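Local coordinates for protein acyltransferase (Streptococcus pneumoniae, PDB 5UG1) that probably transfers acetyl groups to peptidoglycan as the C-terminal catalytic domain of O-acetyltransferase A, at residues His86-Pro92 with Ile122-Asn128; Gly10-Ala14 with Ala61-Asn65. The contacts are given in a common frame with arbitrary orientation. Residues are numbered along the deposited sequence.

Contact 1. Residues His86-Pro92 with Ile122-Asn128. With NA (sodium ion), chain C.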
loop_
_atom_site.group_PDB
_atom_site.type_symbol
_atom_site.label_atom_id
_atom_site.label_comp_id
_atom_site.label_asym_id
_atom_site.label_seq_id
_atom_site.Cartn_x
_atom_site.Cartn_y
_atom_site.Cartn_z
ATOM N N HIS A 86 6.099 -6.461 -10.884
ATOM C CA HIS A 86 6.672 -6.286 -9.562
ATOM C C HIS A 86 5.598 -5.669 -8.680
ATOM O O HIS A 86 4.792 -4.860 -9.145
ATOM C CB HIS A 86 7.914 -5.391 -9.593
ATOM C CG HIS A 86 8.722 -5.439 -8.328
ATOM N ND1 HIS A 86 9.858 -6.211 -8.196
ATOM C CD2 HIS A 86 8.561 -4.803 -7.143
ATOM C CE1 HIS A 86 10.359 -6.050 -6.983
ATOM N NE2 HIS A 86 9.590 -5.203 -6.322
ATOM N N MET A 87 5.576 -6.060 -7.418
ATOM C CA MET A 87 4.495 -5.694 -6.517
ATOM C C MET A 87 5.076 -4.993 -5.304
ATOM O O MET A 87 6.081 -5.436 -4.751
ATOM C CB MET A 87 3.710 -6.935 -6.090
ATOM C CG MET A 87 2.494 -6.693 -5.246
ATOM S SD MET A 87 1.802 -8.293 -4.741
ATOM C CE MET A 87 0.097 -7.961 -5.118
ATOM N N ILE A 88 4.443 -3.899 -4.897
ATOM C CA ILE A 88 4.826 -3.176 -3.688
ATOM C C ILE A 88 3.683 -3.267 -2.683
ATOM O O ILE A 88 2.529 -2.987 -3.024
ATOM C CB ILE A 88 5.183 -1.722 -4.017
ATOM C CG1 ILE A 88 6.469 -1.717 -4.830
ATOM C CG2 ILE A 88 5.324 -0.887 -2.764
ATOM C CD1 ILE A 88 6.842 -0.392 -5.243
ATOM N N LEU A 89 4.000 -3.667 -1.450
ATOM C CA LEU A 89 3.004 -3.803 -0.392
ATOM C C LEU A 89 3.155 -2.648 0.593
ATOM O O LEU A 89 4.238 -2.452 1.163
ATOM C CB LEU A 89 3.155 -5.150 0.321
ATOM C CG LEU A 89 3.220 -6.383 -0.585
ATOM C CD1 LEU A 89 3.520 -7.634 0.232
ATOM C CD2 LEU A 89 1.935 -6.554 -1.391
ATOM N N VAL A 90 2.072 -1.894 0.808
ATOM C CA VAL A 90 2.071 -0.780 1.753
ATOM C C VAL A 90 1.454 -1.265 3.066
ATOM O O VAL A 90 0.257 -1.579 3.125
ATOM C CB VAL A 90 1.321 0.433 1.195
ATOM C CG1 VAL A 90 1.768 1.701 1.932
ATOM C CG2 VAL A 90 1.563 0.573 -0.299
ATOM N N THR A 91 2.265 -1.326 4.125
ATOM C CA THR A 91 1.791 -1.864 5.390
ATOM C C THR A 91 0.756 -0.923 6.005
ATOM O O THR A 91 0.830 0.296 5.826
ATOM C CB THR A 91 2.944 -2.075 6.374
ATOM O OG1 THR A 91 3.683 -0.854 6.529
ATOM C CG2 THR A 91 3.888 -3.226 5.914
ATOM N N PRO A 92 -0.239 -1.466 6.707
ATOM C CA PRO A 92 -1.279 -0.619 7.291
ATOM C C PRO A 92 -0.870 -0.108 8.663
ATOM O O PRO A 92 -0.012 -0.677 9.336
ATOM C CB PRO A 92 -2.481 -1.569 7.391
ATOM C CG PRO A 92 -1.859 -2.901 7.584
ATOM C CD PRO A 92 -0.540 -2.899 6.870
ATOM N N ILE A 122 8.816 -8.623 -4.950
ATOM C CA ILE A 122 7.988 -7.840 -4.037
ATOM C C ILE A 122 8.875 -6.935 -3.185
ATOM O O ILE A 122 9.944 -7.350 -2.730
ATOM C CB ILE A 122 7.129 -8.756 -3.140
ATOM C CG1 ILE A 122 6.154 -9.575 -3.995
ATOM C CG2 ILE A 122 6.400 -7.950 -2.070
ATOM C CD1 ILE A 122 5.081 -10.259 -3.190
ATOM N N THR A 123 8.412 -5.711 -2.949
ATOM C CA THR A 123 9.124 -4.694 -2.188
ATOM C C THR A 123 8.178 -4.092 -1.155
ATOM O O THR A 123 7.004 -3.851 -1.451
ATOM C CB THR A 123 9.654 -3.573 -3.129
ATOM O OG1 THR A 123 10.543 -4.128 -4.116
ATOM C CG2 THR A 123 10.356 -2.475 -2.336
ATOM N N ILE A 124 8.696 -3.824 0.060
ATOM C CA ILE A 124 7.880 -3.254 1.132
ATOM C C ILE A 124 7.890 -1.734 1.026
ATOM O O ILE A 124 8.896 -1.127 0.646
ATOM C CB ILE A 124 8.374 -3.718 2.517
ATOM C CG1 ILE A 124 7.243 -3.627 3.557
ATOM C CG2 ILE A 124 9.589 -2.897 2.973
ATOM C CD1 ILE A 124 6.085 -4.571 3.268
ATOM N N ALA A 125 6.745 -1.125 1.331
ATOM C CA ALA A 125 6.613 0.308 1.590
ATOM C C ALA A 125 6.033 0.423 2.997
ATOM O O ALA A 125 4.814 0.313 3.178
ATOM C CB ALA A 125 5.729 0.989 0.548
ATOM N N ASP A 126 6.900 0.638 3.996
ATOM C CA ASP A 126 6.537 0.397 5.399
ATOM C C ASP A 126 5.935 1.654 6.033
ATOM O O ASP A 126 6.507 2.299 6.921
ATOM C CB ASP A 126 7.741 -0.101 6.184
ATOM C CG ASP A 126 7.338 -0.936 7.385
ATOM O OD1 ASP A 126 6.165 -0.839 7.815
ATOM O OD2 ASP A 126 8.191 -1.702 7.895
ATOM N N TRP A 127 4.738 1.986 5.549
ATOM C CA TRP A 127 3.965 3.073 6.136
ATOM C C TRP A 127 3.760 2.868 7.634
ATOM O O TRP A 127 3.838 3.823 8.418
ATOM C CB TRP A 127 2.626 3.174 5.409
ATOM C CG TRP A 127 1.598 4.036 6.089
ATOM C CD1 TRP A 127 0.401 3.633 6.609
ATOM C CD2 TRP A 127 1.680 5.448 6.313
ATOM N NE1 TRP A 127 -0.267 4.709 7.146
ATOM C CE2 TRP A 127 0.497 5.835 6.973
ATOM C CE3 TRP A 127 2.643 6.426 6.018
ATOM C CZ2 TRP A 127 0.251 7.163 7.350
ATOM C CZ3 TRP A 127 2.390 7.746 6.390
ATOM C CH2 TRP A 127 1.209 8.097 7.049
ATOM N N ASN A 128 3.483 1.629 8.047
ATOM C CA ASN A 128 3.342 1.313 9.467
ATOM C C ASN A 128 4.537 1.815 10.273
ATOM O O ASN A 128 4.375 2.469 11.307
ATOM C CB ASN A 128 3.177 -0.202 9.637
ATOM C CG ASN A 128 3.041 -0.624 11.083
ATOM O OD1 ASN A 128 4.038 -0.791 11.791
ATOM N ND2 ASN A 128 1.801 -0.820 11.525
HETATM NA NA NA C . 11.526 -8.887 -1.919
HETATM O O HOH W 1 12.470 -7.146 -0.616
HETATM O O HOH W 2 13.152 -10.577 -1.459
#
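Strands 86-90 and 122-125 run parallel, their axes 4.7 Å apart at closest approach and crossing at -25°. M87, I88, L89 and V90 face I122, T123, I124 and A125 in turn, and hydrogen bonds alternate between the strands: T123 N to M87 O (3.0 Å), L89 N to T123 O (3.0 Å), A125 N to L89 O (2.8 Å) and T91 N to A125 O (3.2 Å). CA-H...O contacts fill the gaps, as from I88 CA to T123 O at 3.2 Å. M87, L89, I122 and I124 lie on the face covered by helix 102-118, where L89 CD1 meets I122 CG2 at 3.7 Å. I88, V90, T123 and A125 line the face packed by helix 150-171; I88 CG2 touches A125 CB at 3.8 Å. At the N-terminal end H86 NE2 and T123 OG1 share a 2.6 Å hydrogen bond. I122 O binds sodium (NA) at 2.4 Å, alongside two waters and the carbonyls of A116 and T119. Past the strands, D126 makes an inverse gamma turn and N-caps helix 127-132, its OD1 accepting from Q129 N while OD2 forms a salt bridge with R113. T91 OG1 donates to D126 OD1 (2.8 Å) and accepts from N128 N (2.9 Å), so one hydroxyl ties the departing loop to the helix start. N128 ND2 adds a 2.8 Å bond to P92 O. This is the pairing expected of a beta-alpha-beta crossover in an alpha/beta hydrolase-like fold: helix 102-118 connects the two strands, and 122-125 forms the sheet edge.

Contact 2. Residues Gly10-Ala14 with Ala61-Asn65. With 03S (methanesulfonic acid), chain B.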
loop_
_atom_site.group_PDB
_atom_site.type_symbol
_atom_site.label_atom_id
_atom_site.label_comp_id
_atom_site.label_asym_id
_atom_site.label_seq_id
_atom_site.Cartn_x
_atom_site.Cartn_y
_atom_site.Cartn_z
ATOM N N GLY A 10 -5.634 1.176 -3.923
ATOM C CA GLY A 10 -5.575 1.554 -2.539
ATOM C C GLY A 10 -6.865 1.900 -1.850
ATOM O O GLY A 10 -7.890 1.997 -2.457
ATOM N N ASP A 11 -6.741 2.103 -0.551
ATOM C CA ASP A 11 -7.834 2.386 0.356
ATOM C C ASP A 11 -8.007 3.880 0.668
ATOM O O ASP A 11 -7.440 4.710 0.038
ATOM C CB ASP A 11 -7.720 1.532 1.623
ATOM C CG ASP A 11 -6.497 1.844 2.439
ATOM O OD1 ASP A 11 -5.823 2.792 2.169
ATOM O OD2 ASP A 11 -6.211 1.135 3.366
ATOM N N SER A 12 -8.822 4.182 1.652
ATOM C CA SER A 12 -9.077 5.546 2.037
ATOM C C SER A 12 -7.857 6.294 2.526
ATOM O O SER A 12 -7.803 7.458 2.397
ATOM C CB SER A 12 -10.139 5.599 3.107
ATOM O OG SER A 12 -9.623 5.189 4.315
ATOM N N VAL A 13 -6.898 5.593 3.101
ATOM C CA VAL A 13 -5.683 6.224 3.535
ATOM C C VAL A 13 -4.879 6.719 2.330
ATOM O O VAL A 13 -4.442 7.834 2.294
ATOM C CB VAL A 13 -4.865 5.327 4.473
ATOM C CG1 VAL A 13 -3.613 6.017 4.929
ATOM C CG2 VAL A 13 -5.688 4.961 5.671
ATOM N N ALA A 14 -4.719 5.845 1.354
ATOM C CA ALA A 14 -4.145 6.215 0.088
ATOM C C ALA A 14 -4.956 7.327 -0.594
ATOM O O ALA A 14 -4.388 8.260 -1.113
ATOM C CB ALA A 14 -4.007 5.027 -0.806
ATOM N N ALA A 61 -2.043 -0.727 -1.639
ATOM C CA ALA A 61 -2.036 0.162 -0.476
ATOM C C ALA A 61 -3.330 -0.034 0.311
ATOM O O ALA A 61 -4.244 0.797 0.294
ATOM C CB ALA A 61 -1.839 1.625 -0.923
ATOM N N THR A 62 -3.399 -1.165 1.011
ATOM C CA THR A 62 -4.579 -1.594 1.748
ATOM C C THR A 62 -4.129 -2.266 3.038
ATOM O O THR A 62 -2.939 -2.515 3.252
ATOM C CB THR A 62 -5.425 -2.601 0.952
ATOM O OG1 THR A 62 -4.636 -3.774 0.704
ATOM C CG2 THR A 62 -5.932 -2.025 -0.381
ATOM N N GLY A 63 -5.067 -2.655 3.853
ATOM C CA GLY A 63 -4.756 -3.477 4.991
ATOM C C GLY A 63 -5.384 -3.086 6.299
ATOM O O GLY A 63 -5.553 -3.890 7.144
ATOM N N VAL A 64 -5.744 -1.835 6.435
ATOM C CA VAL A 64 -6.360 -1.360 7.636
ATOM C C VAL A 64 -7.857 -1.653 7.680
ATOM O O VAL A 64 -8.379 -1.836 8.703
ATOM C CB VAL A 64 -6.052 0.130 7.889
ATOM C CG1 VAL A 64 -6.957 1.024 7.089
ATOM C CG2 VAL A 64 -6.065 0.472 9.351
ATOM N N ASN A 65 -8.529 -1.706 6.553
ATOM C CA ASN A 65 -9.942 -2.088 6.512
ATOM C C ASN A 65 -10.103 -3.611 6.542
ATOM O O ASN A 65 -9.546 -4.264 5.759
ATOM C CB ASN A 65 -10.582 -1.575 5.232
ATOM C CG ASN A 65 -10.910 -0.120 5.264
ATOM O OD1 ASN A 65 -11.061 0.479 6.309
ATOM N ND2 ASN A 65 -11.037 0.460 4.093
HETATM S S10 03S B . -10.046 3.945 5.078
HETATM O O11 03S B . -9.180 3.946 6.279
HETATM O O12 03S B . -9.735 2.762 4.245
HETATM C C13 03S B . -11.640 3.891 5.545
HETATM O O HOH W 3 -7.549 -1.324 3.726
HETATM O O HOH W 4 -4.033 0.653 5.240
#
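A methanesulfonyl group is covalently attached to S12, with OG 1.5 Å from sulfur S10 of 03S, consistent with S12 being the nucleophile. G10-D11-S12 followed by G63-V64-N65 matches the Gly-Asp-Ser and Gly-x-Asn blocks of SGNH hydrolases, a family with an atypical alpha/beta hydrolase fold. Both segments leave the C-terminal ends of neighbouring parallel strands, 6-10 and 57-61. Their direct backbone link is D11 N to A61 O, a 2.9 Å hydrogen bond, with G10 CA lying 3.2 Å from the same oxygen. Having no side chain, G10 leaves room for A14 CB, which packs 4.0 Å from A61 CB. D11 N-caps helix 12-16 through weak bonds to OD1 from V13 N (3.1 Å) and A14 N (3.3 Å). Its other oxygen, OD2, reaches the second loop through two waters. Water 3 donates to D11 OD2 (2.8 Å) and accepts from G63 N (2.8 Å) and N65 N (3.0 Å), whereas water 4 donates to D11 OD2 (2.9 Å) and accepts from V64 N (3.2 Å). G63 turns the loop at a positive phi of 135°, which would jam a CB against the preceding carbonyl. V64 CG1 and V13 CG2, 4.4 Å apart, both lie near the sulfonyl oxygen O11 (3.8 and 3.7 Å), and S12 OG also hydrogen-bonds H145 NE2, as expected of a catalytic triad. The other oxygen sits in what is consistent with an oxyanion hole: O12 accepts from S12 N at 3.1 Å and, weakly by angle, from N65 ND2 at 2.6 Å.

In the fold
Contacts 1 and 2 are centred 12 Å apart, contact 1 within the parallel sheet and contact 2 at the C-terminal ends of strands 6-10 and 57-61; strands 86-90 and 122-125 follow in that order. They meet where V90 CG2 packs on A61 CB (3.6 Å) and where P92 CB rests against V64 N (3.4 Å) and G63 C (3.5 Å), so the end of segment 86-92 backs the Gly-x-Asn loop. W127 NE1 approaches V13 CG1 at 4.2 Å, and Y160 touches W127, V13, A14 and A61. The nearest atoms of the P92 side chain and 03S are about 9 Å apart; sodium NA lies 26.1 Å from S10 of 03S, well away from the active site.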